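Local coordinates for 2,5-dihydroxypyridine 5,6-dioxygenase (Pseudomonas putida KT2440, PDB 7CUP), which catalyses the iron-dependent oxygenolytic ring cleavage of 2,5-dihydroxypyridine to N-formylmaleamate in the aerobic breakdown of nicotinate, at residues T147-A152 and L195-N200; S163-P168 and Y261-I266; L208-G213 and F299-G304; E246-Y251 and C317-P322; I266-Q271 and C326-D331. One frame throughout, in Å; residues are numbered along the deposited sequence.

Overall arrangement
From the N terminus, interaction 1 closes the shortest loop, from the end of helix 136-151 to strand 194-197. Interaction 2 opens inside that loop and crosses it, running from strand 164-168 to strand 263-269. Interaction 3, from strand 207-210 to 299-303, crosses interaction 2, and interaction 4, from helix 243-253 to 319-323, crosses both. Interaction 5 starts at I266, where interaction 2 ends, and crosses interactions 3 and 4 on its way to strand 327-330. None nests within another. All five reach one antiparallel sheet, tying two other sheets and two helices to it; interactions 2, 3 and 4 also carry the four iron-binding residues.

Interaction 1: T147-A152 and L195-N200; sequences TLLKQA and LFTWPN
T197 OG1 is buried against the methyls of L149, 3.4 Å from L149 CD1, and has no hydrogen-bond partner in the model. The two side chains lie alongside, pointing opposite ways. L149 carries its CG trans to the backbone N (chi1 177°), which sends the branch from the helix to the strand, where its CD2 meets CD1 of L195 tip to tip at 3.6 Å. A forked leucine suits this place because both methyls border the T197 hydroxyl while CD2 also touches L195. Shortened to an alanine here, the side chain would probably open a gap and leave L195 CD1 and the T197 hydroxyl without their apolar neighbour. The side chain of F196, between L195 and T197, points away and meets the ring of H265, an iron ligand. Helix 136-151 lies over strand 194-197, their local axes almost parallel and 9.7 Å apart; strands 175-177 and 263-269 flank that strand in the sheet, and L149 reaches on to W268 and L330.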
# COMPACT_ATOMS: atom_id res chain seq x y z
N THR A 147 33.58 7.73 34.69
CA THR A 147 34.50 8.54 35.57
C THR A 147 35.76 7.69 35.88
O THR A 147 36.87 8.26 35.82
CB THR A 147 33.78 9.11 36.81
OG1 THR A 147 33.36 8.05 37.66
CG2 THR A 147 32.58 9.97 36.50
N LEU A 148 35.60 6.38 36.11
CA LEU A 148 36.71 5.40 36.24
C LEU A 148 37.47 5.28 34.92
O LEU A 148 38.69 5.44 34.91
CB LEU A 148 36.17 4.04 36.67
CG LEU A 148 36.17 3.75 38.16
CD1 LEU A 148 35.53 2.40 38.45
CD2 LEU A 148 37.59 3.78 38.73
N LEU A 149 36.77 4.97 33.84
CA LEU A 149 37.42 4.71 32.54
C LEU A 149 38.31 5.90 32.14
O LEU A 149 39.38 5.64 31.61
CB LEU A 149 36.36 4.44 31.47
CG LEU A 149 36.94 4.24 30.06
CD1 LEU A 149 38.03 3.18 30.07
CD2 LEU A 149 35.84 3.88 29.07
N LYS A 150 37.88 7.15 32.36
CA LYS A 150 38.54 8.36 31.76
C LYS A 150 39.96 8.51 32.31
O LYS A 150 40.87 8.85 31.51
CB LYS A 150 37.73 9.63 32.02
CG LYS A 150 36.62 9.87 31.01
CD LYS A 150 35.64 10.94 31.43
CE LYS A 150 36.02 12.30 30.91
NZ LYS A 150 35.27 13.37 31.60
N GLN A 151 40.15 8.23 33.60
CA GLN A 151 41.47 8.37 34.29
C GLN A 151 42.34 7.09 34.14
O GLN A 151 43.57 7.23 34.29
CB GLN A 151 41.25 8.85 35.73
CG GLN A 151 40.30 8.02 36.58
CD GLN A 151 40.90 6.71 37.04
OE1 GLN A 151 41.71 6.09 36.36
NE2 GLN A 151 40.48 6.27 38.22
N ALA A 152 41.78 5.91 33.82
CA ALA A 152 42.54 4.64 33.70
C ALA A 152 43.71 4.85 32.74
O ALA A 152 43.55 5.65 31.81
CB ALA A 152 41.67 3.49 33.22
N LEU A 195 29.93 1.44 27.30
CA LEU A 195 30.99 2.46 27.14
C LEU A 195 32.26 1.78 26.61
O LEU A 195 32.38 0.54 26.74
CB LEU A 195 31.20 3.21 28.47
CG LEU A 195 32.17 2.59 29.49
CD1 LEU A 195 32.59 3.63 30.53
CD2 LEU A 195 31.53 1.39 30.17
N PHE A 196 33.14 2.57 26.00
CA PHE A 196 34.37 2.09 25.35
C PHE A 196 35.35 3.25 25.17
O PHE A 196 34.94 4.43 25.27
CB PHE A 196 34.01 1.45 24.00
CG PHE A 196 33.11 2.31 23.14
CD1 PHE A 196 33.65 3.22 22.24
CD2 PHE A 196 31.74 2.19 23.21
CE1 PHE A 196 32.83 4.00 21.44
CE2 PHE A 196 30.91 2.97 22.42
CZ PHE A 196 31.46 3.89 21.54
N THR A 197 36.62 2.91 24.96
CA THR A 197 37.71 3.78 24.45
C THR A 197 38.36 3.11 23.25
O THR A 197 37.81 2.12 22.74
CB THR A 197 38.88 4.02 25.42
OG1 THR A 197 38.61 3.57 26.74
CG2 THR A 197 39.29 5.47 25.40
N TRP A 198 39.52 3.64 22.86
CA TRP A 198 40.45 3.04 21.89
C TRP A 198 41.78 2.84 22.60
O TRP A 198 42.12 3.62 23.49
CB TRP A 198 40.56 3.96 20.66
CG TRP A 198 39.29 4.07 19.89
CD1 TRP A 198 39.03 3.54 18.66
CD2 TRP A 198 38.10 4.78 20.28
NE1 TRP A 198 37.76 3.84 18.28
CE2 TRP A 198 37.16 4.60 19.25
CE3 TRP A 198 37.76 5.58 21.38
CZ2 TRP A 198 35.90 5.20 19.27
CZ3 TRP A 198 36.51 6.15 21.42
CH2 TRP A 198 35.59 5.95 20.38
N PRO A 199 42.54 1.79 22.28
CA PRO A 199 43.91 1.67 22.79
C PRO A 199 44.80 2.75 22.15
O PRO A 199 44.51 3.20 21.03
CB PRO A 199 44.36 0.28 22.33
CG PRO A 199 43.50 -0.01 21.10
CD PRO A 199 42.19 0.72 21.33
N ASN A 200 45.90 3.10 22.81
CA ASN A 200 46.96 3.97 22.21
C ASN A 200 47.39 3.38 20.87
O ASN A 200 47.31 2.13 20.73
CB ASN A 200 48.11 4.19 23.19
CG ASN A 200 47.62 4.87 24.45
OD1 ASN A 200 46.61 5.56 24.43
ND2 ASN A 200 48.29 4.63 25.57

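Interaction 2: S163-P168 and Y261-I266; sequences SDFHAP and YGISHI. With FE (Fe (III) ion), chain G.
I266 and A167 interlock most tightly here: the end of the long branch, I266 CD1, presses against CB of A167 at 3.5 Å, closer than carbons usually pack. With chi1 at 51° and chi2 extended at 170°, the isoleucine pushes that methyl straight at the other strand, and the small alanine suits the place, leaving room for it. Beside this bump the F165 ring projects the opposite way, into the dip between two isoleucines. Its CZ comes within 4.4 Å of CG2 of I263, and its CE2 lies equally far from CG2 of I266, both methyls meeting the ring obliquely. Strands 164-168 and 263-266 cross at nearly a right angle (88°), as in orthogonal packing of two beta sheets, with no hydrogen bonds between them. The backbone of S264 departs from regular strand angles, which probably lets I263 and I266 face the same neighbour. H265 points instead to the far side of its sheet, where NE2 binds the iron at 2.2 Å, together with S302, H318, D320 and two waters.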
# COMPACT_ATOMS: atom_id res chain seq x y z
N SER A 163 41.91 -15.61 27.30
CA SER A 163 42.11 -14.18 26.95
C SER A 163 43.16 -13.65 27.92
O SER A 163 43.03 -13.97 29.10
CB SER A 163 40.82 -13.39 26.99
OG SER A 163 40.05 -13.67 25.84
N ASP A 164 44.18 -12.96 27.41
CA ASP A 164 45.21 -12.22 28.19
C ASP A 164 45.67 -11.05 27.33
O ASP A 164 46.53 -11.22 26.47
CB ASP A 164 46.33 -13.17 28.63
CG ASP A 164 47.26 -12.55 29.67
OD1 ASP A 164 48.46 -12.85 29.60
OD2 ASP A 164 46.78 -11.78 30.53
N PHE A 165 45.02 -9.90 27.49
CA PHE A 165 45.03 -8.78 26.52
C PHE A 165 45.34 -7.48 27.29
O PHE A 165 44.72 -7.23 28.35
CB PHE A 165 43.67 -8.72 25.80
CG PHE A 165 43.52 -7.56 24.85
CD1 PHE A 165 44.19 -7.57 23.63
CD2 PHE A 165 42.78 -6.45 25.20
CE1 PHE A 165 44.08 -6.49 22.77
CE2 PHE A 165 42.68 -5.37 24.34
CZ PHE A 165 43.34 -5.39 23.13
N HIS A 166 46.26 -6.68 26.77
CA HIS A 166 46.67 -5.42 27.42
C HIS A 166 46.55 -4.28 26.43
O HIS A 166 47.08 -4.39 25.31
CB HIS A 166 48.10 -5.52 28.01
CG HIS A 166 48.38 -4.45 29.02
ND1 HIS A 166 47.82 -4.44 30.29
CD2 HIS A 166 49.15 -3.33 28.95
CE1 HIS A 166 48.24 -3.38 30.96
NE2 HIS A 166 49.05 -2.68 30.15
N ALA A 167 45.90 -3.20 26.86
CA ALA A 167 45.67 -1.98 26.06
C ALA A 167 46.11 -0.75 26.85
O ALA A 167 45.37 -0.24 27.69
CB ALA A 167 44.21 -1.89 25.69
N PRO A 168 47.30 -0.18 26.56
CA PRO A 168 47.64 1.14 27.09
C PRO A 168 46.60 2.18 26.62
O PRO A 168 46.25 2.23 25.45
CB PRO A 168 49.05 1.40 26.53
CG PRO A 168 49.57 0.02 26.15
CD PRO A 168 48.34 -0.74 25.69
N TYR A 261 42.67 -5.47 10.32
CA TYR A 261 43.17 -6.25 11.50
C TYR A 261 43.43 -5.33 12.70
O TYR A 261 43.79 -5.83 13.77
CB TYR A 261 44.39 -7.08 11.11
CG TYR A 261 44.11 -8.03 9.98
CD1 TYR A 261 43.28 -9.12 10.17
CD2 TYR A 261 44.61 -7.79 8.70
CE1 TYR A 261 42.98 -9.97 9.13
CE2 TYR A 261 44.29 -8.62 7.64
CZ TYR A 261 43.48 -9.72 7.85
OH TYR A 261 43.14 -10.55 6.82
N GLY A 262 43.22 -4.03 12.56
CA GLY A 262 43.48 -3.11 13.68
C GLY A 262 42.42 -3.20 14.76
O GLY A 262 41.22 -3.18 14.43
N ILE A 263 42.82 -3.21 16.03
CA ILE A 263 41.87 -3.14 17.16
C ILE A 263 41.38 -1.70 17.29
O ILE A 263 42.22 -0.76 17.33
CB ILE A 263 42.47 -3.66 18.46
CG1 ILE A 263 42.98 -5.10 18.30
CG2 ILE A 263 41.46 -3.56 19.58
CD1 ILE A 263 41.91 -6.13 17.91
N SER A 264 40.06 -1.55 17.32
CA SER A 264 39.35 -0.26 17.47
C SER A 264 38.87 -0.14 18.92
O SER A 264 39.71 -0.11 19.82
CB SER A 264 38.25 -0.13 16.45
OG SER A 264 38.79 0.38 15.23
N HIS A 265 37.57 -0.07 19.16
CA HIS A 265 37.07 0.30 20.50
C HIS A 265 37.09 -0.93 21.40
O HIS A 265 37.05 -2.07 20.88
CB HIS A 265 35.74 1.06 20.40
CG HIS A 265 34.62 0.30 19.81
ND1 HIS A 265 33.86 -0.59 20.55
CD2 HIS A 265 34.10 0.31 18.56
CE1 HIS A 265 32.93 -1.12 19.78
NE2 HIS A 265 33.06 -0.58 18.55
N ILE A 266 37.21 -0.69 22.70
CA ILE A 266 37.34 -1.74 23.75
C ILE A 266 36.55 -1.20 24.92
O ILE A 266 36.65 0.01 25.16
CB ILE A 266 38.83 -1.99 24.06
CG1 ILE A 266 39.59 -0.70 24.34
CG2 ILE A 266 39.49 -2.74 22.92
CD1 ILE A 266 40.99 -0.93 24.88
FE FE G . 32.96 -1.29 16.46
O HOH W 1 34.09 0.40 15.28
O HOH W 2 30.83 -0.38 16.57

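Interaction 3: L208-G213 and F299-G304; sequences LVLDVG and FLFSTG. With FE (Fe (III) ion), chain G.
The ring of F301 has a methyl of L208 set squarely on one face and a methyl of L210 at its edge. L208 CD1 stands 3.7 Å from the F301 ring centroid, only 4° off the ring normal, a nearly ideal CH-pi contact; L210 CD1 comes to CZ of F301 at 4.2 Å, close to the ring plane. The other methyl of L208 serves the second phenylalanine, its CD2 lying 3.8 Å from CE2 of F299 in an oblique approach, the side chains roughly perpendicular. The branched end of leucine suits this, one methyl for each ring. A serine in place of F301 would probably leave L208 CD1 without its aromatic seat and open a gap between the sheets. The strands cross at 103°, and I321, L323, L229 and I266 also touch F301. Between F301 and T303, S302 faces the opposite side and gives OG to the iron at 2.3 Å. Chemically, the contact rests on apolar packing and one CH-pi contact, with no hydrogen bond across it.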
# COMPACT_ATOMS: atom_id res chain seq x y z
N LEU A 208 43.15 -12.55 22.59
CA LEU A 208 41.69 -12.58 22.83
C LEU A 208 41.15 -13.89 22.28
O LEU A 208 41.34 -14.15 21.09
CB LEU A 208 41.04 -11.35 22.19
CG LEU A 208 41.37 -10.02 22.88
CD1 LEU A 208 41.05 -8.85 21.96
CD2 LEU A 208 40.68 -9.89 24.24
N VAL A 209 40.55 -14.70 23.15
CA VAL A 209 39.93 -16.00 22.76
C VAL A 209 38.41 -15.79 22.67
O VAL A 209 37.76 -15.47 23.69
CB VAL A 209 40.30 -17.14 23.73
CG1 VAL A 209 39.49 -18.41 23.46
CG2 VAL A 209 41.80 -17.41 23.70
N LEU A 210 37.87 -15.97 21.48
CA LEU A 210 36.41 -16.13 21.34
C LEU A 210 36.13 -17.55 21.82
O LEU A 210 36.58 -18.48 21.17
CB LEU A 210 35.98 -15.92 19.88
CG LEU A 210 35.90 -14.47 19.42
CD1 LEU A 210 37.27 -13.80 19.47
CD2 LEU A 210 35.36 -14.42 18.00
N ASP A 211 35.50 -17.69 22.97
CA ASP A 211 35.15 -19.03 23.51
C ASP A 211 33.91 -19.53 22.78
O ASP A 211 33.25 -18.73 22.07
CB ASP A 211 34.92 -18.99 25.01
CG ASP A 211 34.99 -20.36 25.65
OD1 ASP A 211 35.32 -21.32 24.94
OD2 ASP A 211 34.75 -20.44 26.85
N VAL A 212 33.63 -20.82 22.93
CA VAL A 212 32.32 -21.42 22.55
C VAL A 212 31.27 -20.50 23.18
O VAL A 212 31.45 -20.13 24.36
CB VAL A 212 32.18 -22.89 23.00
CG1 VAL A 212 30.78 -23.45 22.75
CG2 VAL A 212 33.22 -23.80 22.35
N GLY A 213 30.29 -20.04 22.40
CA GLY A 213 29.22 -19.16 22.89
C GLY A 213 29.51 -17.68 22.67
O GLY A 213 28.57 -16.88 22.79
N PHE A 299 32.80 -8.05 27.63
CA PHE A 299 33.92 -7.26 27.06
C PHE A 299 33.65 -7.15 25.57
O PHE A 299 33.49 -8.19 24.91
CB PHE A 299 35.28 -7.90 27.32
CG PHE A 299 36.40 -7.19 26.63
CD1 PHE A 299 36.73 -5.90 26.98
CD2 PHE A 299 37.08 -7.78 25.60
CE1 PHE A 299 37.74 -5.22 26.31
CE2 PHE A 299 38.12 -7.13 24.96
CZ PHE A 299 38.43 -5.83 25.30
N LEU A 300 33.57 -5.94 25.06
CA LEU A 300 33.30 -5.68 23.63
C LEU A 300 34.53 -5.04 23.04
O LEU A 300 34.88 -3.94 23.50
CB LEU A 300 32.09 -4.75 23.50
CG LEU A 300 31.69 -4.41 22.06
CD1 LEU A 300 31.27 -5.66 21.29
CD2 LEU A 300 30.58 -3.37 22.06
N PHE A 301 35.11 -5.68 22.05
CA PHE A 301 36.13 -5.02 21.22
C PHE A 301 35.65 -5.00 19.77
O PHE A 301 34.73 -5.75 19.42
CB PHE A 301 37.50 -5.69 21.34
CG PHE A 301 37.62 -7.09 20.81
CD1 PHE A 301 37.10 -8.15 21.53
CD2 PHE A 301 38.27 -7.34 19.62
CE1 PHE A 301 37.23 -9.45 21.05
CE2 PHE A 301 38.40 -8.64 19.15
CZ PHE A 301 37.88 -9.68 19.87
N SER A 302 36.33 -4.18 18.99
CA SER A 302 36.00 -3.93 17.58
C SER A 302 37.29 -3.93 16.75
O SER A 302 38.40 -3.82 17.35
CB SER A 302 35.23 -2.64 17.46
OG SER A 302 34.94 -2.40 16.09
N THR A 303 37.14 -4.06 15.43
CA THR A 303 38.25 -4.09 14.46
C THR A 303 37.97 -3.09 13.34
O THR A 303 36.78 -2.77 13.10
CB THR A 303 38.45 -5.50 13.90
OG1 THR A 303 37.36 -5.82 13.03
CG2 THR A 303 38.59 -6.53 15.00
N GLY A 304 39.03 -2.65 12.67
CA GLY A 304 38.98 -1.84 11.45
C GLY A 304 39.08 -0.35 11.75
O GLY A 304 40.00 0.08 12.44
FE FE G . 32.96 -1.29 16.46
O HOH W 1 34.09 0.40 15.28
O HOH W 2 30.83 -0.38 16.57

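Interaction 4: E246-Y251 and C317-P322; sequences EYLRDY and CHLDIP. With FE (Fe (III) ion), chain G.
L319 gives one methyl to each of two helix residues a turn apart. Its CD1 meets CD1 of L248 at 3.5 Å, while CD2 lies 3.9 Å from CE2 of Y251, leucine and tyrosine running side by side from opposing backbones. The same ring carbon, Y251 CE2, is approached by SG of C317 at 4.0 Å, an oblique sulfur-aromatic contact with the sulfur well off the ring normal. The tyrosine stretches away from its helix, chi1 at 180°, far enough to put its hydroxyl beyond the apolar patch. There OH donates to water 3 at 2.6 Å, a water lying in the ring plane, and that water in turn donates to the carbonyl O of H318 at 3.0 Å. The helix is in this way linked to the backbone of an iron ligand. H318 and D320 point to the other side from L319: H318 NE2 binds the iron at 2.2 Å and D320 OD1 at 2.3 Å. H265 sits across the metal from H318, and S302 completes the protein ligands. In the next shell R293 pairs with D320 OD2, and T73 O receives H318 ND1. Helix 243-253 packs on strand 319-323, outermost of its sheet within the chain, with strand 299-303 alongside; on the helix's other flank, Y247 hydrogen-bonds T277 of a neighbouring subunit.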
# COMPACT_ATOMS: atom_id res chain seq x y z
N GLU A 246 38.55 -20.13 9.95
CA GLU A 246 38.74 -20.07 8.48
C GLU A 246 37.73 -19.08 7.87
O GLU A 246 38.09 -18.34 6.94
CB GLU A 246 38.52 -21.45 7.88
CG GLU A 246 38.79 -21.49 6.39
CD GLU A 246 38.48 -22.86 5.84
OE1 GLU A 246 38.56 -23.04 4.64
OE2 GLU A 246 38.15 -23.75 6.64
N TYR A 247 36.49 -19.10 8.35
CA TYR A 247 35.41 -18.21 7.85
C TYR A 247 35.80 -16.76 8.17
O TYR A 247 35.70 -15.92 7.27
CB TYR A 247 34.05 -18.59 8.43
CG TYR A 247 32.90 -17.73 7.96
CD1 TYR A 247 32.65 -16.49 8.52
CD2 TYR A 247 32.03 -18.17 6.98
CE1 TYR A 247 31.59 -15.70 8.11
CE2 TYR A 247 30.95 -17.40 6.58
CZ TYR A 247 30.73 -16.16 7.14
OH TYR A 247 29.71 -15.35 6.73
N LEU A 248 36.24 -16.49 9.40
CA LEU A 248 36.67 -15.13 9.81
C LEU A 248 37.85 -14.72 8.93
O LEU A 248 37.82 -13.59 8.41
CB LEU A 248 37.05 -15.11 11.29
CG LEU A 248 37.46 -13.74 11.84
CD1 LEU A 248 36.44 -12.65 11.48
CD2 LEU A 248 37.71 -13.80 13.34
N ARG A 249 38.85 -15.58 8.75
CA ARG A 249 40.05 -15.20 7.96
C ARG A 249 39.64 -14.87 6.53
O ARG A 249 40.14 -13.90 5.97
CB ARG A 249 41.13 -16.29 7.94
CG ARG A 249 42.00 -16.41 9.18
CD ARG A 249 43.14 -17.40 8.92
NE ARG A 249 42.70 -18.75 8.53
CZ ARG A 249 42.42 -19.73 9.38
NH1 ARG A 249 42.51 -19.57 10.69
NH2 ARG A 249 42.04 -20.91 8.91
N ASP A 250 38.77 -15.67 5.93
CA ASP A 250 38.33 -15.48 4.53
C ASP A 250 37.53 -14.17 4.42
O ASP A 250 37.64 -13.48 3.38
CB ASP A 250 37.53 -16.69 4.07
CG ASP A 250 37.33 -16.81 2.58
OD1 ASP A 250 38.10 -17.54 1.94
OD2 ASP A 250 36.40 -16.20 2.08
N TYR A 251 36.72 -13.85 5.42
CA TYR A 251 35.89 -12.63 5.39
C TYR A 251 36.80 -11.42 5.40
O TYR A 251 36.68 -10.54 4.54
CB TYR A 251 34.94 -12.58 6.58
CG TYR A 251 34.06 -11.36 6.59
CD1 TYR A 251 32.97 -11.26 5.73
CD2 TYR A 251 34.32 -10.29 7.44
CE1 TYR A 251 32.15 -10.14 5.75
CE2 TYR A 251 33.51 -9.17 7.48
CZ TYR A 251 32.41 -9.10 6.63
OH TYR A 251 31.62 -7.99 6.62
N CYS A 317 35.87 -2.52 6.52
CA CYS A 317 35.63 -3.79 7.25
C CYS A 317 35.56 -3.55 8.76
O CYS A 317 36.55 -3.14 9.36
CB CYS A 317 36.72 -4.80 6.92
SG CYS A 317 36.45 -6.41 7.69
N HIS A 318 34.41 -3.83 9.37
CA HIS A 318 34.13 -3.54 10.80
C HIS A 318 33.52 -4.77 11.49
O HIS A 318 32.44 -5.25 11.05
CB HIS A 318 33.22 -2.33 10.87
CG HIS A 318 32.72 -2.09 12.25
ND1 HIS A 318 31.40 -2.27 12.59
CD2 HIS A 318 33.38 -1.77 13.37
CE1 HIS A 318 31.25 -2.04 13.87
NE2 HIS A 318 32.44 -1.73 14.37
N LEU A 319 34.15 -5.24 12.57
CA LEU A 319 33.60 -6.32 13.44
C LEU A 319 33.44 -5.80 14.87
O LEU A 319 34.29 -5.01 15.32
CB LEU A 319 34.53 -7.53 13.42
CG LEU A 319 34.84 -8.09 12.04
CD1 LEU A 319 35.82 -9.25 12.17
CD2 LEU A 319 33.58 -8.54 11.31
N ASP A 320 32.33 -6.17 15.51
CA ASP A 320 32.05 -6.02 16.96
C ASP A 320 32.01 -7.42 17.53
O ASP A 320 31.27 -8.29 16.97
CB ASP A 320 30.77 -5.25 17.23
CG ASP A 320 30.95 -3.76 17.03
OD1 ASP A 320 32.09 -3.32 17.11
OD2 ASP A 320 29.96 -3.07 16.74
N ILE A 321 32.77 -7.65 18.59
CA ILE A 321 32.96 -8.99 19.19
C ILE A 321 32.84 -8.88 20.70
O ILE A 321 33.78 -8.44 21.35
CB ILE A 321 34.31 -9.58 18.77
CG1 ILE A 321 34.42 -9.66 17.25
CG2 ILE A 321 34.51 -10.93 19.44
CD1 ILE A 321 35.79 -10.08 16.74
N PRO A 322 31.70 -9.29 21.29
CA PRO A 322 31.55 -9.39 22.74
C PRO A 322 32.00 -10.76 23.29
O PRO A 322 31.68 -11.77 22.71
CB PRO A 322 30.05 -9.23 22.99
CG PRO A 322 29.38 -9.59 21.66
CD PRO A 322 30.44 -9.61 20.59
FE FE G . 32.96 -1.29 16.46
O HOH W 3 32.22 -6.09 8.22
O HOH W 2 30.83 -0.38 16.57
O HOH W 1 34.09 0.40 15.28

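Interaction 5: I266-Q271 and C326-D331; sequences IGWGLQ and CDIYLD
W268 and I328 are brought together by their torsions. In the tryptophan CG stands between the backbone N and the carbonyl carbon (chi1 70°), which carries the indole out across the gap so that CH2 reaches L330; in the isoleucine an extended chi2 of 172° drives CD1 outward until it rests 3.6 Å from CB of W268. The far end of the indole is taken by the next inward-facing residue of that strand, L330, whose CD1 lies 3.8 Å from CH2 of W268, the two side chains set nearly perpendicular. Both aliphatic methyls approach the indole obliquely. Tryptophan suits the place by its length: one side chain bridges two residues of the partner strand, I328 and L330, which share a face because Y329 between them turns to the other. Glycines G267 and G269 flank the tryptophan. No hydrogen bond joins the segments. Through these side chains strand 263-269 is fastened to strand 327-330 of a different antiparallel sheet, with V336 of the adjoining strand also touching W268, and A145 and L149 of helix 136-151 packing against the indole.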
# COMPACT_ATOMS: atom_id res chain seq x y z
N ILE A 266 37.21 -0.69 22.70
CA ILE A 266 37.34 -1.74 23.75
C ILE A 266 36.55 -1.20 24.92
O ILE A 266 36.65 0.01 25.16
CB ILE A 266 38.83 -1.99 24.06
CG1 ILE A 266 39.59 -0.70 24.34
CG2 ILE A 266 39.49 -2.74 22.92
CD1 ILE A 266 40.99 -0.93 24.88
N GLY A 267 35.73 -2.00 25.55
CA GLY A 267 34.86 -1.47 26.61
C GLY A 267 34.07 -2.58 27.25
O GLY A 267 34.39 -3.75 27.01
N TRP A 268 33.05 -2.24 28.02
CA TRP A 268 32.23 -3.27 28.70
C TRP A 268 30.77 -2.82 28.76
O TRP A 268 30.50 -1.63 28.59
CB TRP A 268 32.84 -3.64 30.06
CG TRP A 268 32.78 -2.61 31.14
CD1 TRP A 268 31.86 -2.55 32.14
CD2 TRP A 268 33.69 -1.52 31.38
NE1 TRP A 268 32.11 -1.48 32.96
CE2 TRP A 268 33.24 -0.84 32.53
CE3 TRP A 268 34.84 -1.06 30.74
CZ2 TRP A 268 33.90 0.26 33.07
CZ3 TRP A 268 35.48 0.05 31.24
CH2 TRP A 268 35.02 0.69 32.40
N GLY A 269 29.89 -3.80 28.95
CA GLY A 269 28.44 -3.63 28.84
C GLY A 269 27.84 -3.40 30.19
O GLY A 269 28.32 -4.04 31.15
N LEU A 270 26.83 -2.53 30.25
CA LEU A 270 26.17 -2.12 31.52
C LEU A 270 24.66 -2.22 31.36
O LEU A 270 23.94 -1.60 32.17
CB LEU A 270 26.62 -0.70 31.87
CG LEU A 270 28.05 -0.60 32.41
CD1 LEU A 270 28.49 0.85 32.54
CD2 LEU A 270 28.20 -1.31 33.74
N GLN A 271 24.17 -3.02 30.41
CA GLN A 271 22.71 -3.14 30.12
C GLN A 271 22.16 -4.50 30.56
O GLN A 271 22.16 -5.47 29.81
CB GLN A 271 22.45 -2.85 28.63
CG GLN A 271 20.98 -2.75 28.26
CD GLN A 271 20.18 -1.92 29.22
OE1 GLN A 271 19.61 -2.42 30.19
NE2 GLN A 271 20.07 -0.64 28.91
N CYS A 326 34.56 -12.76 31.35
CA CYS A 326 35.88 -12.09 31.29
C CYS A 326 36.10 -11.36 32.61
O CYS A 326 35.10 -10.95 33.25
CB CYS A 326 36.01 -11.11 30.12
SG CYS A 326 36.37 -11.90 28.53
N ASP A 327 37.36 -11.27 33.01
CA ASP A 327 37.84 -10.34 34.05
C ASP A 327 38.38 -9.13 33.31
O ASP A 327 39.21 -9.30 32.39
CB ASP A 327 38.88 -11.02 34.95
CG ASP A 327 38.40 -12.25 35.70
OD1 ASP A 327 37.19 -12.40 35.93
OD2 ASP A 327 39.26 -13.06 36.04
N ILE A 328 37.91 -7.94 33.68
CA ILE A 328 38.34 -6.67 33.03
C ILE A 328 38.92 -5.76 34.11
O ILE A 328 38.19 -5.48 35.13
CB ILE A 328 37.18 -5.97 32.29
CG1 ILE A 328 36.37 -6.94 31.42
CG2 ILE A 328 37.73 -4.80 31.50
CD1 ILE A 328 35.11 -6.32 30.85
N TYR A 329 40.13 -5.27 33.85
CA TYR A 329 40.88 -4.36 34.76
C TYR A 329 41.18 -3.03 34.09
O TYR A 329 41.58 -2.99 32.89
CB TYR A 329 42.21 -4.99 35.20
CG TYR A 329 42.03 -6.29 35.92
CD1 TYR A 329 42.03 -7.49 35.22
CD2 TYR A 329 41.82 -6.32 37.28
CE1 TYR A 329 41.85 -8.69 35.87
CE2 TYR A 329 41.64 -7.52 37.95
CZ TYR A 329 41.65 -8.70 37.24
OH TYR A 329 41.45 -9.87 37.89
N LEU A 330 41.01 -1.98 34.89
CA LEU A 330 41.53 -0.61 34.65
C LEU A 330 42.74 -0.41 35.57
O LEU A 330 42.57 -0.46 36.81
CB LEU A 330 40.42 0.39 34.96
CG LEU A 330 39.20 0.30 34.04
CD1 LEU A 330 38.22 1.42 34.35
CD2 LEU A 330 39.63 0.32 32.57
N ASP A 331 43.93 -0.26 34.98
CA ASP A 331 45.19 -0.43 35.74
C ASP A 331 45.06 -1.77 36.48
O ASP A 331 44.84 -2.78 35.78
CB ASP A 331 45.42 0.84 36.56
CG ASP A 331 45.39 2.05 35.64
OD1 ASP A 331 44.62 2.94 35.89
OD2 ASP A 331 46.11 2.03 34.63